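Local coordinates for eukaryotic initiation factor 4F subunit p150 (Saccharomyces cerevisiae, PDB 2VSO), which is a scaffold subunit of the cap-binding eIF4F complex, where the translation apparatus first assembles, and is present here as its eIF4A-binding middle domain, at residues V36-L44 with I55-A63; V103-D113 with G121-L129. All coordinates share one frame; numbering follows the deposited sequence.

Contact 1 (V36-L44 with I55-A63); sequences VERKMKSLL and ISSEILAIA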
loop_
_atom_site.group_PDB
_atom_site.type_symbol
_atom_site.label_atom_id
_atom_site.label_comp_id
_atom_site.label_asym_id
_atom_site.label_seq_id
_atom_site.Cartn_x
_atom_site.Cartn_y
_atom_site.Cartn_z
ATOM N N VAL C 36 1.183 3.149 -32.029
ATOM C CA VAL C 36 2.131 2.347 -31.253
ATOM C C VAL C 36 2.280 2.828 -29.801
ATOM O O VAL C 36 2.728 2.077 -28.944
ATOM C CB VAL C 36 3.526 2.280 -31.919
ATOM C CG1 VAL C 36 4.632 2.084 -30.868
ATOM C CG2 VAL C 36 3.562 1.162 -32.940
ATOM N N GLU C 37 1.921 4.080 -29.530
ATOM C CA GLU C 37 1.928 4.570 -28.159
ATOM C C GLU C 37 0.615 4.208 -27.468
ATOM O O GLU C 37 0.564 4.040 -26.247
ATOM C CB GLU C 37 2.164 6.083 -28.107
ATOM C CG GLU C 37 3.629 6.465 -28.097
ATOM C CD GLU C 37 3.843 7.965 -28.187
ATOM O OE1 GLU C 37 2.957 8.714 -27.715
ATOM O OE2 GLU C 37 4.899 8.389 -28.723
ATOM N N ARG C 38 -0.443 4.079 -28.260
ATOM C CA ARG C 38 -1.750 3.787 -27.702
ATOM C C ARG C 38 -1.840 2.309 -27.370
ATOM O O ARG C 38 -2.209 1.949 -26.256
ATOM C CB ARG C 38 -2.881 4.250 -28.632
ATOM C CG ARG C 38 -2.895 5.774 -28.874
ATOM C CD ARG C 38 -3.993 6.220 -29.844
ATOM N NE ARG C 38 -5.313 6.221 -29.224
ATOM C CZ ARG C 38 -5.824 7.241 -28.538
ATOM N NH1 ARG C 38 -5.124 8.358 -28.381
ATOM N NH2 ARG C 38 -7.037 7.141 -28.005
ATOM N N LYS C 39 -1.476 1.447 -28.309
ATOM C CA LYS C 39 -1.499 0.020 -28.026
ATOM C C LYS C 39 -0.562 -0.317 -26.899
ATOM O O LYS C 39 -0.831 -1.238 -26.125
ATOM C CB LYS C 39 -1.161 -0.812 -29.252
ATOM C CG LYS C 39 -2.371 -1.023 -30.147
ATOM C CD LYS C 39 -1.992 -1.262 -31.597
ATOM C CE LYS C 39 -3.232 -1.242 -32.469
ATOM N NZ LYS C 39 -2.919 -1.583 -33.883
ATOM N N MET C 40 0.530 0.435 -26.788
ATOM C CA MET C 40 1.506 0.186 -25.732
ATOM C C MET C 40 1.032 0.669 -24.364
ATOM O O MET C 40 1.277 0.002 -23.364
ATOM C CB MET C 40 2.861 0.796 -26.069
ATOM C CG MET C 40 3.703 -0.046 -27.002
ATOM S SD MET C 40 4.116 -1.653 -26.320
ATOM C CE MET C 40 5.248 -1.194 -25.004
ATOM N N LYS C 41 0.371 1.824 -24.314
ATOM C CA LYS C 41 -0.257 2.264 -23.070
ATOM C C LYS C 41 -1.209 1.185 -22.599
ATOM O O LYS C 41 -1.201 0.780 -21.437
ATOM C CB LYS C 41 -1.044 3.563 -23.254
ATOM C CG LYS C 41 -0.250 4.818 -22.959
ATOM C CD LYS C 41 -1.138 6.053 -23.054
ATOM C CE LYS C 41 -0.314 7.335 -23.061
ATOM N NZ LYS C 41 0.845 7.232 -24.002
ATOM N N SER C 42 -2.040 0.727 -23.520
ATOM C CA SER C 42 -3.047 -0.271 -23.207
ATOM C C SER C 42 -2.388 -1.562 -22.750
ATOM O O SER C 42 -2.819 -2.175 -21.780
ATOM C CB SER C 42 -3.948 -0.523 -24.420
ATOM O OG SER C 42 -5.141 -1.204 -24.045
ATOM N N LEU C 43 -1.329 -1.973 -23.429
ATOM C CA LEU C 43 -0.676 -3.209 -23.050
ATOM C C LEU C 43 0.127 -3.094 -21.751
ATOM O O LEU C 43 0.233 -4.059 -21.004
ATOM C CB LEU C 43 0.190 -3.723 -24.187
ATOM C CG LEU C 43 -0.652 -4.263 -25.340
ATOM C CD1 LEU C 43 0.185 -4.451 -26.599
ATOM C CD2 LEU C 43 -1.302 -5.563 -24.922
ATOM N N LEU C 44 0.674 -1.921 -21.468
ATOM C CA LEU C 44 1.447 -1.748 -20.247
ATOM C C LEU C 44 0.538 -1.581 -19.011
ATOM O O LEU C 44 0.915 -1.961 -17.903
ATOM C CB LEU C 44 2.419 -0.585 -20.392
ATOM C CG LEU C 44 3.644 -0.928 -21.245
ATOM C CD1 LEU C 44 4.636 0.216 -21.257
ATOM C CD2 LEU C 44 4.323 -2.203 -20.760
ATOM N N ILE C 55 0.215 -10.968 -22.344
ATOM C CA ILE C 55 0.429 -9.552 -22.640
ATOM C C ILE C 55 1.884 -9.179 -22.974
ATOM O O ILE C 55 2.144 -8.225 -23.713
ATOM C CB ILE C 55 -0.197 -8.653 -21.561
ATOM C CG1 ILE C 55 -1.647 -8.387 -21.925
ATOM C CG2 ILE C 55 0.514 -7.319 -21.458
ATOM C CD1 ILE C 55 -2.394 -7.687 -20.849
ATOM N N SER C 56 2.833 -9.940 -22.457
ATOM C CA SER C 56 4.196 -9.776 -22.915
ATOM C C SER C 56 4.356 -10.391 -24.324
ATOM O O SER C 56 5.325 -10.114 -25.037
ATOM C CB SER C 56 5.181 -10.382 -21.923
ATOM O OG SER C 56 5.020 -11.784 -21.879
ATOM N N SER C 57 3.391 -11.213 -24.732
ATOM C CA SER C 57 3.414 -11.780 -26.076
ATOM C C SER C 57 2.901 -10.740 -27.053
ATOM O O SER C 57 3.388 -10.627 -28.181
ATOM C CB SER C 57 2.549 -13.033 -26.167
ATOM O OG SER C 57 1.274 -12.723 -26.700
ATOM N N GLU C 58 1.908 -9.974 -26.624
ATOM C CA GLU C 58 1.368 -8.944 -27.494
ATOM C C GLU C 58 2.315 -7.754 -27.631
ATOM O O GLU C 58 2.438 -7.173 -28.705
ATOM C CB GLU C 58 -0.023 -8.525 -27.029
ATOM C CG GLU C 58 -0.956 -9.717 -26.891
ATOM C CD GLU C 58 -2.391 -9.381 -27.212
ATOM O OE1 GLU C 58 -3.190 -10.326 -27.394
ATOM O OE2 GLU C 58 -2.716 -8.177 -27.293
ATOM N N ILE C 59 3.003 -7.403 -26.554
ATOM C CA ILE C 59 4.000 -6.339 -26.613
ATOM C C ILE C 59 5.190 -6.741 -27.498
ATOM O O ILE C 59 5.886 -5.889 -28.055
ATOM C CB ILE C 59 4.480 -5.953 -25.206
ATOM C CG1 ILE C 59 3.345 -5.256 -24.452
ATOM C CG2 ILE C 59 5.750 -5.074 -25.266
ATOM C CD1 ILE C 59 3.631 -5.043 -22.985
ATOM N N LEU C 60 5.416 -8.042 -27.637
ATOM C CA LEU C 60 6.525 -8.532 -28.450
ATOM C C LEU C 60 6.170 -8.555 -29.952
ATOM O O LEU C 60 7.056 -8.496 -30.808
ATOM C CB LEU C 60 6.983 -9.910 -27.953
ATOM C CG LEU C 60 7.861 -10.773 -28.858
ATOM C CD1 LEU C 60 9.237 -10.171 -29.031
ATOM C CD2 LEU C 60 7.950 -12.184 -28.290
ATOM N N ALA C 61 4.876 -8.637 -30.266
ATOM C CA ALA C 61 4.420 -8.571 -31.652
ATOM C C ALA C 61 4.508 -7.140 -32.145
ATOM O O ALA C 61 4.689 -6.889 -33.338
ATOM C CB ALA C 61 2.993 -9.085 -31.784
ATOM N N ILE C 62 4.357 -6.199 -31.222
ATOM C CA ILE C 62 4.490 -4.791 -31.560
ATOM C C ILE C 62 5.965 -4.490 -31.749
ATOM O O ILE C 62 6.344 -3.770 -32.670
ATOM C CB ILE C 62 3.870 -3.893 -30.467
ATOM C CG1 ILE C 62 2.353 -4.030 -30.471
ATOM C CG2 ILE C 62 4.232 -2.445 -30.668
ATOM C CD1 ILE C 62 1.665 -2.986 -29.635
ATOM N N ALA C 63 6.807 -5.065 -30.892
ATOM C CA ALA C 63 8.247 -4.871 -31.036
ATOM C C ALA C 63 8.721 -5.465 -32.356
ATOM O O ALA C 63 9.524 -4.865 -33.060
ATOM C CB ALA C 63 9.011 -5.493 -29.871
#
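Leu43 overlaps Ile59 along its flank, the two side chains sliding past each other in opposite directions. Leu43 CB lies 3.5 Å from Ile59 CG1. The branch ends then part. Leu43 CD1 meets Ile62 CD1 tip to tip at 3.7 Å, and Leu43 CD2 turns to Glu58 and Ile55. Leu43 is thus a knob in a hole made by Ile55, Glu58, Ile59 and Ile62. Ile62 returns the arrangement among Val36, Lys39, Met40 and Leu43. Ile62 CD1 ends 3.6 Å from Lys39 CB. The Met40 chain bends at both of its outer torsions (chi2 -62°, chi3 -69°), which brings SD and CE round to Ile59 CG2, crossing that side chain at about a right angle. No hydrogen bond links the segments. Glu58 OE1 makes its salt bridge outside them, with a basic side chain of the other protein in the assembly. The axes of the two segments run antiparallel at 163° and come within 10.0 Å, as in the helical hairpins of HEAT-like MIF4G domains. Helix 73-88 packs on Met40, Leu44 and Ile62, and helix 93-106 reaches Ile59 through Leu99.

Contact 2 (V103-D113 with G121-L129); sequences VVKELNPDITD and GPKLVLHYL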
loop_
_atom_site.group_PDB
_atom_site.type_symbol
_atom_site.label_atom_id
_atom_site.label_comp_id
_atom_site.label_asym_id
_atom_site.label_seq_id
_atom_site.Cartn_x
_atom_site.Cartn_y
_atom_site.Cartn_z
ATOM N N VAL C 103 11.562 -9.774 -24.369
ATOM C CA VAL C 103 11.785 -9.157 -25.649
ATOM C C VAL C 103 13.183 -9.492 -26.164
ATOM O O VAL C 103 13.367 -9.757 -27.347
ATOM C CB VAL C 103 11.578 -7.644 -25.558
ATOM C CG1 VAL C 103 11.869 -6.981 -26.912
ATOM C CG2 VAL C 103 10.155 -7.357 -25.109
ATOM N N VAL C 104 14.158 -9.492 -25.265
ATOM C CA VAL C 104 15.524 -9.848 -25.607
ATOM C C VAL C 104 15.614 -11.293 -26.061
ATOM O O VAL C 104 16.333 -11.607 -27.005
ATOM C CB VAL C 104 16.466 -9.662 -24.413
ATOM C CG1 VAL C 104 17.751 -10.442 -24.620
ATOM C CG2 VAL C 104 16.758 -8.192 -24.200
ATOM N N LYS C 105 14.875 -12.165 -25.389
ATOM C CA LYS C 105 14.962 -13.600 -25.627
ATOM C C LYS C 105 14.200 -14.008 -26.879
ATOM O O LYS C 105 14.660 -14.852 -27.646
ATOM C CB LYS C 105 14.424 -14.370 -24.413
ATOM C CG LYS C 105 14.722 -15.865 -24.414
ATOM C CD LYS C 105 14.299 -16.508 -23.095
ATOM C CE LYS C 105 14.940 -17.877 -22.897
ATOM N NZ LYS C 105 14.675 -18.428 -21.535
ATOM N N GLU C 106 13.040 -13.392 -27.088
ATOM C CA GLU C 106 12.101 -13.856 -28.098
ATOM C C GLU C 106 11.963 -12.924 -29.305
ATOM O O GLU C 106 11.128 -13.147 -30.184
ATOM C CB GLU C 106 10.737 -14.131 -27.454
ATOM C CG GLU C 106 10.836 -14.982 -26.183
ATOM C CD GLU C 106 9.511 -15.567 -25.754
ATOM O OE1 GLU C 106 8.506 -15.351 -26.465
ATOM O OE2 GLU C 106 9.473 -16.245 -24.703
ATOM N N LEU C 107 12.784 -11.887 -29.361
ATOM C CA LEU C 107 12.755 -11.015 -30.520
ATOM C C LEU C 107 13.090 -11.825 -31.754
ATOM O O LEU C 107 13.909 -12.742 -31.702
ATOM C CB LEU C 107 13.751 -9.867 -30.388
ATOM C CG LEU C 107 13.577 -8.796 -31.469
ATOM C CD1 LEU C 107 12.327 -7.985 -31.192
ATOM C CD2 LEU C 107 14.798 -7.886 -31.591
ATOM N N ASN C 108 12.440 -11.478 -32.859
ATOM C CA ASN C 108 12.728 -12.072 -34.151
ATOM C C ASN C 108 14.165 -11.744 -34.523
ATOM O O ASN C 108 14.537 -10.575 -34.557
ATOM C CB ASN C 108 11.764 -11.495 -35.183
ATOM C CG ASN C 108 11.887 -12.156 -36.530
ATOM O OD1 ASN C 108 12.550 -13.182 -36.680
ATOM N ND2 ASN C 108 11.238 -11.572 -37.525
ATOM N N PRO C 109 14.990 -12.774 -34.784
ATOM C CA PRO C 109 16.412 -12.563 -35.111
ATOM C C PRO C 109 16.628 -11.909 -36.488
ATOM O O PRO C 109 17.697 -11.336 -36.730
ATOM C CB PRO C 109 16.995 -13.982 -35.108
ATOM C CG PRO C 109 15.950 -14.858 -34.460
ATOM C CD PRO C 109 14.634 -14.202 -34.728
ATOM N N ASP C 110 15.636 -11.991 -37.374
ATOM C CA ASP C 110 15.766 -11.432 -38.722
ATOM C C ASP C 110 15.880 -9.903 -38.709
ATOM O O ASP C 110 16.143 -9.283 -39.746
ATOM C CB ASP C 110 14.575 -11.836 -39.605
ATOM C CG ASP C 110 14.468 -13.336 -39.805
ATOM O OD1 ASP C 110 15.506 -14.031 -39.725
ATOM O OD2 ASP C 110 13.338 -13.819 -40.047
ATOM N N ILE C 111 15.686 -9.304 -37.534
ATOM C CA ILE C 111 15.564 -7.851 -37.411
ATOM C C ILE C 111 16.904 -7.106 -37.386
ATOM O O ILE C 111 17.837 -7.498 -36.682
ATOM C CB ILE C 111 14.703 -7.475 -36.190
ATOM C CG1 ILE C 111 13.267 -7.965 -36.398
ATOM C CG2 ILE C 111 14.743 -5.965 -35.921
ATOM C CD1 ILE C 111 12.362 -7.757 -35.203
ATOM N N THR C 112 16.978 -6.026 -38.163
ATOM C CA THR C 112 18.221 -5.289 -38.385
ATOM C C THR C 112 18.009 -3.794 -38.212
ATOM O O THR C 112 16.943 -3.266 -38.533
ATOM C CB THR C 112 18.739 -5.501 -39.817
ATOM O OG1 THR C 112 17.928 -4.744 -40.729
ATOM C CG2 THR C 112 18.686 -6.978 -40.197
ATOM N N ASP C 113 19.041 -3.115 -37.725
ATOM C CA ASP C 113 18.971 -1.679 -37.486
ATOM C C ASP C 113 20.253 -1.063 -38.004
ATOM O O ASP C 113 21.336 -1.376 -37.503
ATOM C CB ASP C 113 18.818 -1.395 -35.988
ATOM C CG ASP C 113 18.919 0.081 -35.655
ATOM O OD1 ASP C 113 18.427 0.901 -36.444
ATOM O OD2 ASP C 113 19.481 0.426 -34.597
ATOM N N GLY C 121 18.760 -9.578 -33.321
ATOM C CA GLY C 121 18.068 -10.400 -32.343
ATOM C C GLY C 121 18.222 -9.877 -30.927
ATOM O O GLY C 121 17.905 -8.720 -30.651
ATOM N N PRO C 122 18.710 -10.736 -30.021
ATOM C CA PRO C 122 18.953 -10.418 -28.606
ATOM C C PRO C 122 20.047 -9.373 -28.385
ATOM O O PRO C 122 19.851 -8.460 -27.592
ATOM C CB PRO C 122 19.382 -11.766 -28.009
ATOM C CG PRO C 122 18.834 -12.792 -28.942
ATOM C CD PRO C 122 18.902 -12.169 -30.306
ATOM N N LYS C 123 21.180 -9.498 -29.066
ATOM C CA LYS C 123 22.285 -8.573 -28.829
ATOM C C LYS C 123 21.902 -7.161 -29.264
ATOM O O LYS C 123 22.497 -6.174 -28.828
ATOM C CB LYS C 123 23.563 -9.048 -29.522
ATOM C CG LYS C 123 23.934 -10.497 -29.213
ATOM C CD LYS C 123 25.382 -10.808 -29.583
ATOM C CE LYS C 123 25.682 -12.303 -29.463
ATOM N NZ LYS C 123 27.151 -12.618 -29.432
ATOM N N LEU C 124 20.885 -7.069 -30.109
ATOM C CA LEU C 124 20.366 -5.775 -30.530
ATOM C C LEU C 124 19.555 -5.127 -29.418
ATOM O O LEU C 124 19.766 -3.961 -29.087
ATOM C CB LEU C 124 19.495 -5.926 -31.779
ATOM C CG LEU C 124 18.961 -4.627 -32.394
ATOM C CD1 LEU C 124 20.085 -3.633 -32.602
ATOM C CD2 LEU C 124 18.213 -4.886 -33.702
ATOM N N VAL C 125 18.627 -5.891 -28.843
ATOM C CA VAL C 125 17.772 -5.392 -27.784
ATOM C C VAL C 125 18.588 -5.049 -26.545
ATOM O O VAL C 125 18.290 -4.079 -25.848
ATOM C CB VAL C 125 16.733 -6.428 -27.390
ATOM C CG1 VAL C 125 15.747 -5.845 -26.365
ATOM C CG2 VAL C 125 16.024 -6.938 -28.605
ATOM N N LEU C 126 19.611 -5.855 -26.269
ATOM C CA LEU C 126 20.480 -5.639 -25.118
ATOM C C LEU C 126 21.135 -4.280 -25.230
ATOM O O LEU C 126 21.186 -3.518 -24.260
ATOM C CB LEU C 126 21.546 -6.724 -25.042
ATOM C CG LEU C 126 21.061 -8.039 -24.451
ATOM C CD1 LEU C 126 22.043 -9.162 -24.758
ATOM C CD2 LEU C 126 20.818 -7.887 -22.941
ATOM N N HIS C 127 21.633 -3.976 -26.427
ATOM C CA HIS C 127 22.219 -2.675 -26.682
ATOM C C HIS C 127 21.184 -1.559 -26.586
ATOM O O HIS C 127 21.486 -0.468 -26.107
ATOM C CB HIS C 127 22.910 -2.615 -28.035
ATOM C CG HIS C 127 23.304 -1.225 -28.423
ATOM N ND1 HIS C 127 22.528 -0.438 -29.240
ATOM C CD2 HIS C 127 24.356 -0.463 -28.042
ATOM C CE1 HIS C 127 23.097 0.749 -29.369
ATOM N NE2 HIS C 127 24.207 0.757 -28.659
ATOM N N TYR C 128 19.968 -1.829 -27.047
ATOM C CA TYR C 128 18.865 -0.887 -26.878
ATOM C C TYR C 128 18.595 -0.546 -25.395
ATOM O O TYR C 128 18.436 0.629 -25.034
ATOM C CB TYR C 128 17.598 -1.433 -27.525
ATOM C CG TYR C 128 17.477 -1.170 -28.998
ATOM C CD1 TYR C 128 18.583 -1.255 -29.837
ATOM C CD2 TYR C 128 16.255 -0.849 -29.559
ATOM C CE1 TYR C 128 18.473 -1.014 -31.198
ATOM C CE2 TYR C 128 16.133 -0.608 -30.919
ATOM C CZ TYR C 128 17.247 -0.693 -31.732
ATOM O OH TYR C 128 17.128 -0.455 -33.082
ATOM N N LEU C 129 18.545 -1.568 -24.539
ATOM C CA LEU C 129 18.323 -1.347 -23.110
ATOM C C LEU C 129 19.365 -0.394 -22.518
ATOM O O LEU C 129 19.023 0.599 -21.876
ATOM C CB LEU C 129 18.330 -2.669 -22.333
ATOM C CG LEU C 129 17.255 -3.697 -22.677
ATOM C CD1 LEU C 129 17.413 -4.937 -21.819
ATOM C CD2 LEU C 129 15.878 -3.111 -22.516
#
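Val103 CG1 meets Val125 CG1 at 4.1 Å, the two side chains crossing at about a right angle. Val104 comes next and fits as a knob among Pro122, Val125, Leu126 and Leu129. Its two methyls divide the work. CG1, anti to the backbone N (chi1 161°), faces Pro122 CB and Leu126 CG. Val104 CG2 lies against Val125 and is 4.1 Å from Leu129 CD1. Shortening this residue to an alanine removes both methyls and is likely to leave the hollow between Pro122, Val125, Leu126 and Leu129 underfilled. At Leu107 the chain leaves the helix. Leu107 CD2 touches Val125 CG2 and lies near Gly121 O, with Leu75 of helix 73-88 also against this side chain.

The chain here turns from helix 93-106 into helix 122-139 of the all-helical MIF4G domain, a HEAT-like fold of stacked antiparallel helices. Asn108 to Ile111 form a type I beta turn, closed by a weak hydrogen bond from Ile111 N to Asn108 O. Asn108 OD1 accepts a weak hydrogen bond from Asp110 N, and Asn108 N is held by Asn64 OD1. Pro109 CA lies 3.9 Å from Gly121 CA. Gly121 is the N-cap of helix 122-139. Its phi is positive, and a CB there would run into Pro122 CD. Ile111 CG2 lies 4.3 Å from Leu124 CD2. The carboxylate of Asp113, with CG anti to the backbone N (chi1 173°), meets Tyr128. Tyr128 OH gives Asp113 OD2 a weak hydrogen bond of 2.9 Å. OD2 lies at the ring edge, near the ring plane, while the carboxylate itself stands 82° from the ring. The same OD2 is also hydrogen-bonded to Thr115.

From the N terminus, contact 1 comes first. Helix 33-45 turns back through a short connection into helix 52-64, and the contact closes that hairpin. The chain then runs through helix 73-88 and into helix 93-106. Contact 2 closes the loop leading from the end of that helix to helix 122-139. The two loops follow in series and neither nests nor crosses. The centres of contact 1 and contact 2 are about 16 Å apart, yet the two contacts meet directly. Leu60 CD2 lies 3.5 Å from Glu106 CB, so helix 52-64 packs against the end of helix 93-106. With helix 73-88 touching both, the contacts tie together the first five helices of the domain.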